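Local coordinates for epoxide hydrolase (Aspergillus niger, PDB 3G02), which probably opens epoxides with water to give vicinal diols, here in an enantioselective form obtained by directed evolution, at residues 112-117 with 143-148; 188-193 with 211-216; 195-200 with 333-338; 339-344 with 359-364. The protein carries 9 engineered substitutions. One frame throughout, in Å; residues are numbered along the deposited sequence.

Contact 1 (112-117 with 143-148); sequences IALLHG and FHLVVP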
loop_
_atom_site.group_PDB
_atom_site.type_symbol
_atom_site.label_atom_id
_atom_site.label_comp_id
_atom_site.label_asym_id
_atom_site.label_seq_id
_atom_site.Cartn_x
_atom_site.Cartn_y
_atom_site.Cartn_z
ATOM N N ILE A 112 10.343 -29.740 17.917
ATOM C CA ILE A 112 10.608 -28.402 17.391
ATOM C C ILE A 112 9.438 -27.971 16.515
ATOM O O ILE A 112 8.979 -28.739 15.671
ATOM C CB ILE A 112 11.920 -28.339 16.549
ATOM C CG1 ILE A 112 13.105 -28.959 17.301
ATOM C CG2 ILE A 112 12.252 -26.890 16.169
ATOM C CD1 ILE A 112 14.336 -29.184 16.431
ATOM N N ALA A 113 8.956 -26.748 16.733
ATOM C CA ALA A 113 8.024 -26.120 15.793
ATOM C C ALA A 113 8.759 -25.015 15.056
ATOM O O ALA A 113 9.453 -24.209 15.669
ATOM C CB ALA A 113 6.798 -25.561 16.512
ATOM N N LEU A 114 8.597 -24.997 13.738
ATOM C CA LEU A 114 9.267 -24.019 12.887
ATOM C C LEU A 114 8.205 -23.098 12.305
ATOM O O LEU A 114 7.240 -23.565 11.699
ATOM C CB LEU A 114 10.075 -24.718 11.783
ATOM C CG LEU A 114 11.149 -25.703 12.281
ATOM C CD1 LEU A 114 10.620 -27.129 12.305
ATOM C CD2 LEU A 114 12.406 -25.628 11.429
ATOM N N LEU A 115 8.398 -21.797 12.505
ATOM C CA LEU A 115 7.348 -20.808 12.273
ATOM C C LEU A 115 7.647 -19.849 11.134
ATOM O O LEU A 115 8.637 -19.110 11.172
ATOM C CB LEU A 115 7.066 -20.008 13.547
ATOM C CG LEU A 115 6.780 -20.782 14.837
ATOM C CD1 LEU A 115 6.440 -19.797 15.943
ATOM C CD2 LEU A 115 5.650 -21.785 14.651
ATOM N N HIS A 116 6.763 -19.863 10.139
ATOM C CA HIS A 116 6.855 -18.977 8.987
ATOM C C HIS A 116 6.318 -17.575 9.304
ATOM O O HIS A 116 5.821 -17.310 10.401
ATOM C CB HIS A 116 6.095 -19.603 7.804
ATOM C CG HIS A 116 4.605 -19.457 7.884
ATOM N ND1 HIS A 116 3.767 -20.475 8.290
ATOM C CD2 HIS A 116 3.805 -18.404 7.600
ATOM C CE1 HIS A 116 2.513 -20.049 8.257
ATOM N NE2 HIS A 116 2.512 -18.793 7.845
ATOM N N GLY A 117 6.420 -16.683 8.324
ATOM C CA GLY A 117 5.812 -15.359 8.407
ATOM C C GLY A 117 5.125 -15.018 7.096
ATOM O O GLY A 117 4.624 -15.906 6.388
ATOM N N PHE A 143 14.744 -35.353 16.022
ATOM C CA PHE A 143 13.774 -34.312 16.351
ATOM C C PHE A 143 12.388 -34.677 15.850
ATOM O O PHE A 143 12.240 -35.465 14.916
ATOM C CB PHE A 143 14.162 -32.970 15.705
ATOM C CG PHE A 143 15.610 -32.586 15.869
ATOM C CD1 PHE A 143 16.255 -32.697 17.100
ATOM C CD2 PHE A 143 16.317 -32.058 14.792
ATOM C CE1 PHE A 143 17.594 -32.324 17.244
ATOM C CE2 PHE A 143 17.648 -31.677 14.930
ATOM C CZ PHE A 143 18.289 -31.810 16.162
ATOM N N HIS A 144 11.367 -34.104 16.484
ATOM C CA HIS A 144 10.054 -33.999 15.863
ATOM C C HIS A 144 10.035 -32.631 15.203
ATOM O O HIS A 144 10.366 -31.633 15.846
ATOM C CB HIS A 144 8.932 -34.071 16.900
ATOM C CG HIS A 144 8.813 -35.399 17.583
ATOM N ND1 HIS A 144 8.458 -36.551 16.916
ATOM C CD2 HIS A 144 8.967 -35.746 18.882
ATOM C CE1 HIS A 144 8.418 -37.556 17.773
ATOM N NE2 HIS A 144 8.718 -37.093 18.973
ATOM N N LEU A 145 9.671 -32.589 13.926
ATOM C CA LEU A 145 9.648 -31.327 13.190
ATOM C C LEU A 145 8.219 -30.992 12.800
ATOM O O LEU A 145 7.637 -31.635 11.926
ATOM C CB LEU A 145 10.571 -31.395 11.970
ATOM C CG LEU A 145 12.035 -31.698 12.311
ATOM C CD1 LEU A 145 12.731 -32.354 11.136
ATOM C CD2 LEU A 145 12.775 -30.458 12.787
ATOM N N VAL A 146 7.659 -29.994 13.480
ATOM C CA VAL A 146 6.285 -29.557 13.253
ATOM C C VAL A 146 6.309 -28.188 12.578
ATOM O O VAL A 146 6.946 -27.257 13.074
ATOM C CB VAL A 146 5.497 -29.467 14.585
ATOM C CG1 VAL A 146 4.037 -29.083 14.338
ATOM C CG2 VAL A 146 5.575 -30.792 15.356
ATOM N N VAL A 147 5.619 -28.092 11.444
ATOM C CA VAL A 147 5.581 -26.869 10.643
ATOM C C VAL A 147 4.120 -26.421 10.497
ATOM O O VAL A 147 3.428 -26.823 9.553
ATOM C CB VAL A 147 6.221 -27.073 9.249
ATOM C CG1 VAL A 147 6.320 -25.746 8.517
ATOM C CG2 VAL A 147 7.606 -27.702 9.372
ATOM N N PRO A 148 3.648 -25.593 11.449
ATOM C CA PRO A 148 2.257 -25.177 11.392
ATOM C C PRO A 148 1.997 -24.070 10.384
ATOM O O PRO A 148 2.878 -23.249 10.098
ATOM C CB PRO A 148 1.989 -24.662 12.808
ATOM C CG PRO A 148 3.286 -24.182 13.291
ATOM C CD PRO A 148 4.345 -25.030 12.620
HETATM O O HOH W 1 5.464 -22.480 9.903
#
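Strands 112-115 and 143-148 run parallel, close together at one end and spreading apart at the other, their axes at 31°. At the closed end the main chains interlock: Ile112 N donates to His144 O, Val146 N to Ile112 O over 2.8 Å, nearly along the carbonyl axis, and Leu114 N to Val146 O. Ala113 CA adds a short C-H contact to the same Val146 O, at 3.1 Å. Side chains pack tightly here too. Ile112 sends CG1 alongside its own backbone N, so that CD1 lies over one face of the Phe143 ring, 3.7 Å from CG and shifted toward the rim. Leu145 CD2 fills in beside it and meets Leu114 CD1, the two leucines crossing obliquely.

Past Leu114 direct pairing stops. Pro148 has no N-H to give, and its ring turns CG against Leu115 CD2 at 3.6 Å while its CD rests on Leu114 O. A water takes over, donating to Leu114 O and Pro148 O, each at 2.7 Å, and accepting from His116 N. His116 ND1 reaches Pro148 O directly only by a weak, bent bond of 3.4 Å. His116 and Gly117, in the loop that follows, begin the HGXP sequence of epoxide hydrolases, which in relatives helps to form the oxyanion hole.

The pair sits mid-sheet, joined by helix 126-135 in a beta-alpha-beta unit. Helix 382-396 covers Ile112, Leu114 and Phe143, helix 167-180 covers Ala113, Leu115, Val146 and Pro148, and strands 187-191 and 95-102 continue the sheet beyond.

Contact 2 (188-193 with 211-216); sequences IIQGGD and AVHLNF. Engineered in segment 211-216: Phe216 (natural residue Leu).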
loop_
_atom_site.group_PDB
_atom_site.type_symbol
_atom_site.label_atom_id
_atom_site.label_comp_id
_atom_site.label_asym_id
_atom_site.label_seq_id
_atom_site.Cartn_x
_atom_site.Cartn_y
_atom_site.Cartn_z
ATOM N N ILE A 188 11.077 -26.739 21.427
ATOM C CA ILE A 188 11.893 -25.627 20.961
ATOM C C ILE A 188 11.175 -24.954 19.792
ATOM O O ILE A 188 10.472 -25.616 19.026
ATOM C CB ILE A 188 13.304 -26.107 20.531
ATOM C CG1 ILE A 188 14.050 -26.684 21.741
ATOM C CG2 ILE A 188 14.113 -24.970 19.898
ATOM C CD1 ILE A 188 15.370 -27.339 21.400
ATOM N N ILE A 189 11.342 -23.638 19.687
ATOM C CA ILE A 189 10.806 -22.869 18.565
ATOM C C ILE A 189 11.934 -22.372 17.672
ATOM O O ILE A 189 12.925 -21.832 18.159
ATOM C CB ILE A 189 9.968 -21.657 19.052
ATOM C CG1 ILE A 189 8.722 -22.126 19.812
ATOM C CG2 ILE A 189 9.581 -20.736 17.878
ATOM C CD1 ILE A 189 7.749 -22.973 18.989
ATOM N N GLN A 190 11.770 -22.573 16.365
ATOM C CA GLN A 190 12.588 -21.920 15.355
ATOM C C GLN A 190 11.648 -20.944 14.657
ATOM O O GLN A 190 10.541 -21.317 14.284
ATOM C CB GLN A 190 13.124 -22.941 14.347
ATOM C CG GLN A 190 14.390 -22.509 13.599
ATOM C CD GLN A 190 14.172 -21.331 12.666
ATOM O OE1 GLN A 190 14.853 -20.307 12.765
ATOM N NE2 GLN A 190 13.221 -21.473 11.754
ATOM N N GLY A 191 12.073 -19.694 14.521
ATOM C CA GLY A 191 11.223 -18.684 13.897
ATOM C C GLY A 191 11.961 -17.682 13.039
ATOM O O GLY A 191 13.128 -17.368 13.280
ATOM N N GLY A 192 11.261 -17.200 12.016
ATOM C CA GLY A 192 11.705 -16.083 11.191
ATOM C C GLY A 192 10.519 -15.170 10.950
ATOM O O GLY A 192 9.372 -15.570 11.164
ATOM N N ASP A 193 10.800 -13.943 10.519
ATOM C CA ASP A 193 9.759 -12.974 10.178
ATOM C C ASP A 193 8.753 -12.819 11.331
ATOM O O ASP A 193 9.153 -12.743 12.498
ATOM C CB ASP A 193 9.085 -13.381 8.866
ATOM C CG ASP A 193 8.425 -12.219 8.178
ATOM O OD1 ASP A 193 9.161 -11.351 7.677
ATOM O OD2 ASP A 193 7.180 -12.166 8.158
ATOM N N ALA A 211 13.359 -23.276 24.644
ATOM C CA ALA A 211 14.423 -22.569 23.937
ATOM C C ALA A 211 13.892 -21.986 22.633
ATOM O O ALA A 211 12.915 -22.492 22.074
ATOM C CB ALA A 211 15.606 -23.505 23.661
ATOM N N VAL A 212 14.541 -20.921 22.170
ATOM C CA VAL A 212 14.126 -20.231 20.946
ATOM C C VAL A 212 15.325 -19.959 20.038
ATOM O O VAL A 212 16.317 -19.375 20.468
ATOM C CB VAL A 212 13.399 -18.889 21.257
ATOM C CG1 VAL A 212 12.921 -18.216 19.976
ATOM C CG2 VAL A 212 12.210 -19.116 22.174
ATOM N N HIS A 213 15.218 -20.391 18.781
ATOM C CA HIS A 213 16.182 -20.025 17.751
ATOM C C HIS A 213 15.485 -19.156 16.708
ATOM O O HIS A 213 14.423 -19.526 16.195
ATOM C CB HIS A 213 16.789 -21.258 17.080
ATOM C CG HIS A 213 17.705 -20.927 15.943
ATOM N ND1 HIS A 213 17.246 -20.669 14.668
ATOM C CD2 HIS A 213 19.051 -20.803 15.890
ATOM C CE1 HIS A 213 18.271 -20.400 13.880
ATOM N NE2 HIS A 213 19.379 -20.475 14.597
ATOM N N LEU A 214 16.091 -18.011 16.403
ATOM C CA LEU A 214 15.547 -17.072 15.415
ATOM C C LEU A 214 16.533 -16.788 14.291
ATOM O O LEU A 214 17.745 -16.819 14.495
ATOM C CB LEU A 214 15.173 -15.746 16.083
ATOM C CG LEU A 214 14.245 -15.749 17.300
ATOM C CD1 LEU A 214 14.022 -14.315 17.771
ATOM C CD2 LEU A 214 12.921 -16.434 16.996
ATOM N N ASN A 215 16.008 -16.504 13.100
ATOM C CA ASN A 215 16.836 -15.961 12.019
ATOM C C ASN A 215 16.385 -14.560 11.598
ATOM O O ASN A 215 16.723 -14.085 10.510
ATOM C CB ASN A 215 16.912 -16.912 10.816
ATOM C CG ASN A 215 15.561 -17.159 10.175
ATOM O OD1 ASN A 215 15.211 -16.531 9.175
ATOM N ND2 ASN A 215 14.799 -18.076 10.744
ATOM N N PHE A 216 15.635 -13.903 12.480
ATOM C CA PHE A 216 15.098 -12.576 12.223
ATOM C C PHE A 216 14.785 -11.908 13.550
ATOM O O PHE A 216 14.216 -12.541 14.438
ATOM C CB PHE A 216 13.815 -12.705 11.391
ATOM C CG PHE A 216 13.244 -11.391 10.926
ATOM C CD1 PHE A 216 13.615 -10.856 9.694
ATOM C CD2 PHE A 216 12.314 -10.706 11.704
ATOM C CE1 PHE A 216 13.078 -9.643 9.254
ATOM C CE2 PHE A 216 11.781 -9.492 11.272
ATOM C CZ PHE A 216 12.159 -8.966 10.043
HETATM O O HOH W 2 12.822 -19.643 9.755
#
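Strands 188-191 and 211-214 run parallel within 14°, tied by Ile189 N to Ala211 O, His213 N to Ile189 O at 2.8 Å, Gly191 N to His213 O and Asn215 N to Gly191 O. On the face carrying Gln190 and His213 a polar cluster forms. Gln190 keeps CG anti to its backbone N, then bends at chi2 (-66°), bringing OE1 to the edge of the imidazole. His213 ND1 donates to Gln190 OE1 at 3.1 Å, in the ring plane. Asn215 ND2 donates to the same oxygen at 3.0 Å, its amide nearly coplanar with that of Gln190; each donor meets OE1 on a lone pair. A water accepts from Gln190 NE2 and Asn215 ND2, 2.7 Å from either.

Farther on, the chains turn toward the active site. Phe216, an engineered residue, extends anti to its backbone N and lays one ring face under Asp193 CA, which is 4.1 Å from the ring centroid.

Asp193, the predicted nucleophile, has positive phi (53°), as in the strained nucleophile elbow of alpha/beta hydrolases. The bond from Trp118 N to Asp193 OD2 fixes the carboxylate and would favour its anionic form, while the predicted catalytic His375 lies close by. On the strands leading there, the double grip on Gln190 OE1 sets the amide's rotation and is consistent with His213 protonated at ND1, probably leaving NE2 to accept a hydrogen bond from Ser344 OG.

Contact 3 (195-200 with 333-338); sequences GSFVGR and KELYIH. With FMT (formic acid), chain D.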
loop_
_atom_site.group_PDB
_atom_site.type_symbol
_atom_site.label_atom_id
_atom_site.label_comp_id
_atom_site.label_asym_id
_atom_site.label_seq_id
_atom_site.Cartn_x
_atom_site.Cartn_y
_atom_site.Cartn_z
ATOM N N GLY A 195 6.882 -15.017 12.514
ATOM C CA GLY A 195 7.122 -16.194 13.347
ATOM C C GLY A 195 8.168 -15.988 14.434
ATOM O O GLY A 195 8.112 -16.649 15.469
ATOM N N SER A 196 9.130 -15.097 14.190
ATOM C CA SER A 196 10.126 -14.747 15.207
ATOM C C SER A 196 9.458 -14.107 16.409
ATOM O O SER A 196 9.747 -14.471 17.551
ATOM C CB SER A 196 11.194 -13.802 14.653
ATOM O OG SER A 196 12.152 -14.501 13.883
ATOM N N PHE A 197 8.556 -13.161 16.152
ATOM C CA PHE A 197 7.880 -12.467 17.242
ATOM C C PHE A 197 6.962 -13.418 18.000
ATOM O O PHE A 197 6.915 -13.374 19.226
ATOM C CB PHE A 197 7.140 -11.200 16.799
ATOM C CG PHE A 197 6.843 -10.267 17.944
ATOM C CD1 PHE A 197 7.756 -9.281 18.309
ATOM C CD2 PHE A 197 5.679 -10.414 18.695
ATOM C CE1 PHE A 197 7.499 -8.433 19.387
ATOM C CE2 PHE A 197 5.407 -9.566 19.773
ATOM C CZ PHE A 197 6.320 -8.579 20.117
ATOM N N VAL A 198 6.256 -14.284 17.274
ATOM C CA VAL A 198 5.490 -15.362 17.906
ATOM C C VAL A 198 6.428 -16.221 18.761
ATOM O O VAL A 198 6.122 -16.514 19.922
ATOM C CB VAL A 198 4.733 -16.215 16.866
ATOM C CG1 VAL A 198 3.990 -17.376 17.531
ATOM C CG2 VAL A 198 3.750 -15.347 16.091
ATOM N N GLY A 199 7.582 -16.585 18.200
ATOM C CA GLY A 199 8.604 -17.333 18.941
ATOM C C GLY A 199 9.113 -16.623 20.188
ATOM O O GLY A 199 9.329 -17.260 21.224
ATOM N N ARG A 200 9.311 -15.311 20.090
ATOM C CA ARG A 200 9.724 -14.505 21.237
ATOM C C ARG A 200 8.691 -14.595 22.360
ATOM O O ARG A 200 9.049 -14.818 23.519
ATOM C CB ARG A 200 9.947 -13.042 20.831
ATOM C CG ARG A 200 10.371 -12.132 21.987
ATOM C CD ARG A 200 10.848 -10.764 21.513
ATOM N NE ARG A 200 12.111 -10.845 20.778
ATOM C CZ ARG A 200 13.320 -10.820 21.335
ATOM N NH1 ARG A 200 13.459 -10.708 22.654
ATOM N NH2 ARG A 200 14.401 -10.900 20.568
ATOM N N LYS A 333 13.427 -5.554 28.277
ATOM C CA LYS A 333 12.696 -5.668 29.533
ATOM C C LYS A 333 11.666 -6.797 29.486
ATOM O O LYS A 333 12.023 -7.967 29.631
ATOM C CB LYS A 333 12.042 -4.329 29.900
ATOM C CG LYS A 333 13.011 -3.252 30.381
ATOM C CD LYS A 333 13.184 -3.286 31.895
ATOM C CE LYS A 333 14.174 -2.233 32.373
ATOM N NZ LYS A 333 15.587 -2.621 32.100
ATOM N N GLU A 334 10.399 -6.445 29.261
ATOM C CA GLU A 334 9.295 -7.404 29.356
ATOM C C GLU A 334 9.354 -8.554 28.342
ATOM O O GLU A 334 8.867 -9.652 28.621
ATOM C CB GLU A 334 7.926 -6.699 29.309
ATOM C CG GLU A 334 7.648 -5.855 28.058
ATOM C CD GLU A 334 8.006 -4.378 28.217
ATOM O OE1 GLU A 334 8.848 -4.035 29.077
ATOM O OE2 GLU A 334 7.439 -3.552 27.466
ATOM N N LEU A 335 9.955 -8.305 27.180
ATOM C CA LEU A 335 10.033 -9.322 26.127
ATOM C C LEU A 335 11.426 -9.941 25.960
ATOM O O LEU A 335 11.725 -10.553 24.929
ATOM C CB LEU A 335 9.518 -8.770 24.789
ATOM C CG LEU A 335 8.078 -8.244 24.739
ATOM C CD1 LEU A 335 7.738 -7.777 23.332
ATOM C CD2 LEU A 335 7.078 -9.288 25.222
ATOM N N TYR A 336 12.261 -9.788 26.986
ATOM C CA TYR A 336 13.574 -10.426 27.038
ATOM C C TYR A 336 13.402 -11.937 27.132
ATOM O O TYR A 336 12.633 -12.428 27.959
ATOM C CB TYR A 336 14.353 -9.903 28.249
ATOM C CG TYR A 336 15.799 -10.346 28.338
ATOM C CD1 TYR A 336 16.821 -9.560 27.806
ATOM C CD2 TYR A 336 16.146 -11.538 28.978
ATOM C CE1 TYR A 336 18.154 -9.955 27.896
ATOM C CE2 TYR A 336 17.478 -11.942 29.074
ATOM C CZ TYR A 336 18.473 -11.144 28.535
ATOM O OH TYR A 336 19.790 -11.541 28.628
ATOM N N ILE A 337 14.107 -12.675 26.277
ATOM C CA ILE A 337 14.053 -14.133 26.315
ATOM C C ILE A 337 15.086 -14.652 27.314
ATOM O O ILE A 337 16.288 -14.612 27.053
ATOM C CB ILE A 337 14.283 -14.767 24.919
ATOM C CG1 ILE A 337 13.267 -14.220 23.906
ATOM C CG2 ILE A 337 14.199 -16.292 25.007
ATOM C CD1 ILE A 337 13.650 -14.453 22.447
ATOM N N HIS A 338 14.605 -15.129 28.460
ATOM C CA HIS A 338 15.489 -15.620 29.521
ATOM C C HIS A 338 15.974 -17.049 29.280
ATOM O O HIS A 338 17.023 -17.455 29.789
ATOM C CB HIS A 338 14.808 -15.495 30.885
ATOM C CG HIS A 338 14.601 -14.080 31.323
ATOM N ND1 HIS A 338 15.592 -13.339 31.931
ATOM C CD2 HIS A 338 13.523 -13.267 31.234
ATOM C CE1 HIS A 338 15.130 -12.130 32.202
ATOM N NE2 HIS A 338 13.878 -12.061 31.789
HETATM C C FMT D . 11.583 -10.818 17.168
HETATM O O1 FMT D . 11.530 -10.227 16.090
HETATM O O2 FMT D . 12.383 -10.536 18.062
#
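Arg200 reaches out from helix 195-200 to the loop and short strand of 333-338, and from CG onward its chain meets either that segment or a bound formic acid. From CB it runs extended, CG anti to the backbone N; Arg200 CG meets Leu335 O at 3.6 Å and, in another direction, Ile337 CD1. CD stays beside Leu335 O and touches Leu335 CB. At chi3 (-68°) the chain bends, splitting the guanidinium between two acceptors. Arg200 NE donates to O2 of the formic acid at 2.7 Å, and NH2 adds a weak bond to the same oxygen. Arg200 NH1 gives a bond of 2.9 Å to Leu335 O; the carbonyl oxygen is in the guanidinium plane, although NH1 stands above the carbonyl plane. NH1 also reaches Thr361 O. Ile337 CD1 presses on one face of the group, 3.7 Å above its centre, backing the flat cation.

One turn earlier, Phe197 meets Leu335 at about a right angle, CZ 3.6 Å from CD1. Leu335 is presented by the type I turn from Lys333 to Tyr336.

The formic acid, probably from the crystallisation liquor, is also hydrogen-bonded to Asn218 N. Helix 194-205, which follows the nucleophile elbow, thus joins the segment leading into strand 340-345; Phe197 and Val198 pack on helix 167-180, and Ile337 pairs by backbone bonds with Thr361 and Asn363, where strand 362-369 begins.

Contact 4 (339-344 with 359-364); sequences KPFGFS and ATTGNL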
loop_
_atom_site.group_PDB
_atom_site.type_symbol
_atom_site.label_atom_id
_atom_site.label_comp_id
_atom_site.label_asym_id
_atom_site.label_seq_id
_atom_site.Cartn_x
_atom_site.Cartn_y
_atom_site.Cartn_z
ATOM N N LYS A 339 15.211 -17.794 28.487
ATOM C CA LYS A 339 15.565 -19.159 28.094
ATOM C C LYS A 339 16.699 -19.146 27.061
ATOM O O LYS A 339 16.970 -18.100 26.468
ATOM C CB LYS A 339 14.333 -19.874 27.541
ATOM C CG LYS A 339 13.274 -20.128 28.600
ATOM C CD LYS A 339 11.919 -20.292 27.982
ATOM C CE LYS A 339 10.832 -20.242 29.040
ATOM N NZ LYS A 339 9.495 -20.233 28.397
ATOM N N PRO A 340 17.378 -20.298 26.861
ATOM C CA PRO A 340 18.427 -20.369 25.841
ATOM C C PRO A 340 17.936 -19.829 24.498
ATOM O O PRO A 340 16.900 -20.265 23.990
ATOM C CB PRO A 340 18.727 -21.864 25.752
ATOM C CG PRO A 340 18.426 -22.374 27.118
ATOM C CD PRO A 340 17.229 -21.583 27.574
ATOM N N PHE A 341 18.689 -18.873 23.961
ATOM C CA PHE A 341 18.291 -18.091 22.797
ATOM C C PHE A 341 19.414 -18.176 21.771
ATOM O O PHE A 341 20.585 -17.986 22.101
ATOM C CB PHE A 341 18.019 -16.649 23.254
ATOM C CG PHE A 341 17.745 -15.665 22.144
ATOM C CD1 PHE A 341 16.948 -15.999 21.051
ATOM C CD2 PHE A 341 18.244 -14.371 22.233
ATOM C CE1 PHE A 341 16.702 -15.063 20.045
ATOM C CE2 PHE A 341 17.994 -13.432 21.241
ATOM C CZ PHE A 341 17.219 -13.781 20.142
ATOM N N GLY A 342 19.047 -18.502 20.532
ATOM C CA GLY A 342 20.007 -18.642 19.444
ATOM C C GLY A 342 19.604 -17.809 18.248
ATOM O O GLY A 342 18.417 -17.531 18.049
ATOM N N PHE A 343 20.594 -17.398 17.461
ATOM C CA PHE A 343 20.340 -16.569 16.293
ATOM C C PHE A 343 21.194 -16.956 15.094
ATOM O O PHE A 343 22.392 -17.215 15.228
ATOM C CB PHE A 343 20.540 -15.091 16.624
ATOM C CG PHE A 343 19.860 -14.164 15.656
ATOM C CD1 PHE A 343 18.528 -13.795 15.850
ATOM C CD2 PHE A 343 20.539 -13.675 14.543
ATOM C CE1 PHE A 343 17.892 -12.947 14.952
ATOM C CE2 PHE A 343 19.903 -12.832 13.638
ATOM C CZ PHE A 343 18.579 -12.467 13.850
ATOM N N SER A 344 20.556 -16.994 13.923
ATOM C CA SER A 344 21.251 -17.161 12.649
ATOM C C SER A 344 21.109 -15.889 11.823
ATOM O O SER A 344 19.996 -15.483 11.472
ATOM C CB SER A 344 20.702 -18.358 11.874
ATOM O OG SER A 344 21.027 -19.577 12.514
ATOM N N ALA A 359 21.846 -9.476 21.365
ATOM C CA ALA A 359 22.238 -9.947 22.695
ATOM C C ALA A 359 21.522 -9.230 23.845
ATOM O O ALA A 359 21.382 -9.791 24.935
ATOM C CB ALA A 359 23.748 -9.845 22.862
ATOM N N THR A 360 21.064 -8.002 23.601
ATOM C CA THR A 360 20.351 -7.228 24.626
ATOM C C THR A 360 18.910 -7.705 24.811
ATOM O O THR A 360 18.223 -7.277 25.742
ATOM C CB THR A 360 20.317 -5.710 24.307
ATOM O OG1 THR A 360 19.448 -5.469 23.192
ATOM C CG2 THR A 360 21.708 -5.174 24.004
ATOM N N THR A 361 18.458 -8.586 23.919
ATOM C CA THR A 361 17.054 -8.991 23.869
ATOM C C THR A 361 16.798 -10.413 24.375
ATOM O O THR A 361 15.654 -10.879 24.399
ATOM C CB THR A 361 16.479 -8.851 22.441
ATOM O OG1 THR A 361 16.954 -9.925 21.623
ATOM C CG2 THR A 361 16.880 -7.525 21.818
ATOM N N GLY A 362 17.862 -11.104 24.769
ATOM C CA GLY A 362 17.728 -12.456 25.288
ATOM C C GLY A 362 19.024 -13.070 25.769
ATOM O O GLY A 362 20.100 -12.492 25.603
ATOM N N ASN A 363 18.900 -14.249 26.372
ATOM C CA ASN A 363 20.034 -15.053 26.809
ATOM C C ASN A 363 20.681 -15.707 25.585
ATOM O O ASN A 363 20.542 -16.913 25.352
ATOM C CB ASN A 363 19.554 -16.088 27.839
ATOM C CG ASN A 363 20.659 -17.022 28.316
ATOM O OD1 ASN A 363 21.839 -16.659 28.357
ATOM N ND2 ASN A 363 20.272 -18.240 28.678
ATOM N N LEU A 364 21.381 -14.885 24.804
ATOM C CA LEU A 364 21.952 -15.310 23.529
ATOM C C LEU A 364 23.192 -16.172 23.742
ATOM O O LEU A 364 24.290 -15.656 23.961
ATOM C CB LEU A 364 22.266 -14.097 22.642
ATOM C CG LEU A 364 22.736 -14.370 21.209
ATOM C CD1 LEU A 364 21.600 -14.919 20.351
ATOM C CD2 LEU A 364 23.318 -13.112 20.591
#
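Phe341 and Leu364 cross obliquely, ring against branch, where strands 340-344 and 362-364 meet. Phe341 CG is anti to its backbone N, which turns the ring back over the partner chain. Leu364, likewise anti at chi1, brings CD1 over one ring face, 4.2 Å from the centroid and displaced toward the CD2-CE2 rim. Leu364 CD1 also lies 3.9 Å from Phe343 CB, so the methyl touches both phenylalanines of the strand. Phe343 itself points its ring away from this meeting point.

The chain before Leu364 meets the Phe341 ring obliquely, from the side of the plane away from the leucine methyl. Phe341 CD2 stands 3.6 Å from Gly362 CA. Phe341 CE2 lies 3.7 Å from Thr361 OG1, whose own hydrogen bond is to Ile358 O.

Backbone pairing is slight. Phe341 N donates to Asn363 O at 3.0 Å, bent to 136° and from above the carbonyl plane, and Leu364 CA makes a C-H contact with Phe341 O. Asn363 centres an inverse gamma turn, and the strand axes cross at -67°, so parallel pairing is only beginning here.

These are the last two strands of the sheet, linked through helix 355-358, which packs on Phe341, Phe343 and Leu364. On the inner side strand 209-214 is joined by backbone bonds to Pro340 and Gly342, Leu214 touches both phenylalanines, and Lys339 NZ reaches back to Cys209 O and Gly203 O.

How the contacts relate
From the N terminus, contact 1 closes first, a short beta-alpha-beta loop complete before contact 2 opens. The two meet where strand 110-115 borders strand 187-191, with Leu115 N bonded to Gln190 O. Contact 3 starts between the segments of contact 2 and ends far beyond them, so these cross: its long loop takes in strand 209-214 and a helical excursion consistent with the cap of epoxide hydrolases. Ser196 OG ties it to Phe216 O. Contact 4 opens one residue after contact 3 closes and completes the sheet edge, joined to contact 2 through Val212 and Gly342 and to contact 3 through Ile337 and Asn363.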